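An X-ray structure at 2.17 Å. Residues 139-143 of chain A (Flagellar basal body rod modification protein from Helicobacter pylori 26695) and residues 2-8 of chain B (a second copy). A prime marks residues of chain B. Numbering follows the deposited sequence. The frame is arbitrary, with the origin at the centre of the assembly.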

# COMPACT_ATOMS: atom_id res chain seq x y z
N GLU A 139 0.12 -16.53 -4.60
CA GLU A 139 0.96 -15.48 -5.17
C GLU A 139 0.20 -14.16 -5.32
O GLU A 139 -0.99 -14.18 -5.63
N PHE A 140 0.88 -13.03 -5.10
CA PHE A 140 0.32 -11.71 -5.41
C PHE A 140 1.27 -10.87 -6.26
O PHE A 140 2.49 -10.92 -6.06
N TYR A 141 0.70 -10.08 -7.16
CA TYR A 141 1.47 -9.11 -7.95
C TYR A 141 0.56 -7.96 -8.40
O TYR A 141 -0.66 -8.02 -8.26
N GLN A 142 1.17 -6.90 -8.92
CA GLN A 142 0.42 -5.73 -9.36
C GLN A 142 -0.15 -5.95 -10.77
O GLN A 142 0.50 -6.57 -11.61
N PRO A 143 -1.38 -5.46 -11.01
CA PRO A 143 -2.10 -5.53 -12.29
C PRO A 143 -1.30 -4.89 -13.38
O PRO A 143 -0.47 -4.05 -13.03
N SER B 2 1.75 -10.03 5.00
CA SER B 2 1.70 -8.77 4.27
C SER B 2 2.34 -8.86 2.87
O SER B 2 3.42 -9.45 2.69
N VAL B 3 1.66 -8.27 1.90
CA VAL B 3 2.16 -8.15 0.54
C VAL B 3 2.47 -6.67 0.20
O VAL B 3 2.58 -6.30 -0.97
N SER B 4 2.64 -5.85 1.24
CA SER B 4 2.96 -4.44 1.07
C SER B 4 4.36 -4.22 0.48
O SER B 4 4.67 -3.12 0.02
N MET B 5 5.18 -5.26 0.45
CA MET B 5 6.52 -5.16 -0.12
C MET B 5 6.50 -5.07 -1.63
O MET B 5 7.43 -4.53 -2.24
N ILE B 6 5.45 -5.61 -2.23
CA ILE B 6 5.34 -5.60 -3.68
C ILE B 6 5.43 -4.17 -4.20
O ILE B 6 4.73 -3.30 -3.72
N GLY B 7 6.32 -3.95 -5.16
CA GLY B 7 6.53 -2.64 -5.73
C GLY B 7 7.57 -1.83 -4.99
O GLY B 7 7.93 -0.74 -5.44
N LYS B 8 8.06 -2.33 -3.86
CA LYS B 8 9.13 -1.65 -3.14
C LYS B 8 10.46 -2.14 -3.67
O LYS B 8 10.53 -3.19 -4.31

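No hydrogen bond crosses between these two stretches, although one of them is the end of a β-strand. The chain B segment does not offer a strand in return. It folds into two overlapping turns and presents side chains, so the contact is made by van der Waals packing, centred on apolar side chains, with 250 Å² buried when both sides are summed. The separation of the backbones fits this: the CA atoms of Phe140 and Val3′ lie 7.2 Å apart and those of Tyr141 and Ile6′ 6.7 Å, distances that leave room for side chains in between.

The directions alternate along chain A, through the strand and one residue past it. Phe140 and Gln142 point their CA-to-CB bonds toward chain B, while Glu139 and Tyr141, the latter with chi1 in p, point away. Tyr141 still contributes a little through its backbone, its N lying 4.1 Å from Ile6′ CD1. Its hydroxyl is satisfied elsewhere in the structure, as is Glu139 OE2.

On the other side, the type I turn from Val3′ to Ile6′ places its first and last residues toward the strand and keeps the two middle ones, Ser4′ and Met5′, out of reach. The backbone bond from Ile6′ N to Val3′ O, at 3.2 Å, closes this turn, at whose two ends the apolar side chains stand. Both take chi1 in m. Phe140, also m with chi2 at 86°, meets both: its CD1 is 3.5 Å from Val3′ CG1, which approaches the ring obliquely, and its CB is 3.7 Å from Ile6′ CD1. Ile6′ extends its chi2 in t, and this carries CD1 to within 3.3 Å of the carbonyl O of Phe140. A methyl group thus sits against the strand backbone, and Ile6′ has the largest area covered of any residue here.

Gln142 flanks this apolar patch. Its chi1 of -95° lies between wells, chi2 is t, and the amide runs past Ile6′, with CD 4.0 Å from Ile6′ CG2. The amide NE2 stays 3.8 Å from Ile6′ O, so the group packs alongside the turn without a polar partner in it. Beyond it, Gln142 OE1 lies 4.1 Å from Gly7′ CA. Glycine is called for here by the backbone alone: at phi 89° and psi -7° a CB would be jammed against the preceding carbonyl O. It would also sit only 3.0 Å from Gln142 NE2, so the turn and the contact make the same demand.

The polar groups of chain B brace the loop itself. Lys8′ N bonds to Met5′ O at 2.8 Å, closing the type II turn, and Lys8′ NZ reaches back to donate to Ser4′ O at 2.8 Å. Ser2′ OG and Ser4′ OG are hydrogen-bonded at 2.9 Å. The rule to read is that internal hydrogen bonds accompany the turns of the loop, and its apolar side chains make most of the contact.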

# COMPACT_ATOMS: atom_id res chain seq x y z
CB GLU A 139 1.51 -15.90 -6.54
CG GLU A 139 2.62 -14.99 -6.99
CD GLU A 139 3.20 -15.34 -8.34
OE1 GLU A 139 2.58 -16.13 -9.10
OE2 GLU A 139 4.29 -14.81 -8.64
CB PHE A 140 -0.01 -10.91 -4.15
CG PHE A 140 -1.03 -11.55 -3.25
CD1 PHE A 140 -0.64 -12.48 -2.29
CD2 PHE A 140 -2.37 -11.17 -3.32
CE1 PHE A 140 -1.58 -13.04 -1.44
CE2 PHE A 140 -3.30 -11.73 -2.48
CZ PHE A 140 -2.92 -12.66 -1.54
CB TYR A 141 2.15 -9.80 -9.15
CG TYR A 141 1.24 -10.65 -10.00
CD1 TYR A 141 0.53 -10.10 -11.07
CD2 TYR A 141 1.09 -12.01 -9.74
CE1 TYR A 141 -0.32 -10.89 -11.86
CE2 TYR A 141 0.26 -12.80 -10.52
CZ TYR A 141 -0.45 -12.24 -11.58
OH TYR A 141 -1.27 -13.03 -12.35
CB GLN A 142 1.31 -4.49 -9.30
CG GLN A 142 1.13 -3.70 -7.98
CD GLN A 142 2.34 -2.84 -7.60
OE1 GLN A 142 3.32 -2.74 -8.35
NE2 GLN A 142 2.27 -2.22 -6.42
CB PRO A 143 -3.36 -4.71 -12.05
CG PRO A 143 -3.51 -4.63 -10.61
CD PRO A 143 -2.14 -4.70 -10.00
CB SER B 2 2.36 -7.65 5.08
OG SER B 2 2.07 -6.39 4.52
CB VAL B 3 1.15 -8.74 -0.49
CG1 VAL B 3 0.73 -10.14 -0.07
CG2 VAL B 3 -0.08 -7.85 -0.70
CB SER B 4 2.84 -3.69 2.40
OG SER B 4 3.72 -4.25 3.35
CB MET B 5 7.36 -6.35 0.32
CG MET B 5 7.53 -6.43 1.82
SD MET B 5 7.98 -8.08 2.41
CE MET B 5 8.29 -7.73 4.14
CB ILE B 6 4.03 -6.24 -4.14
CG1 ILE B 6 4.03 -7.73 -3.82
CG2 ILE B 6 3.82 -5.99 -5.63
CD1 ILE B 6 2.67 -8.35 -3.97
CB LYS B 8 9.06 -1.91 -1.62
CG LYS B 8 7.72 -1.54 -0.94
CD LYS B 8 7.44 -0.05 -1.01
CE LYS B 8 6.27 0.35 -0.11
NZ LYS B 8 5.01 -0.39 -0.43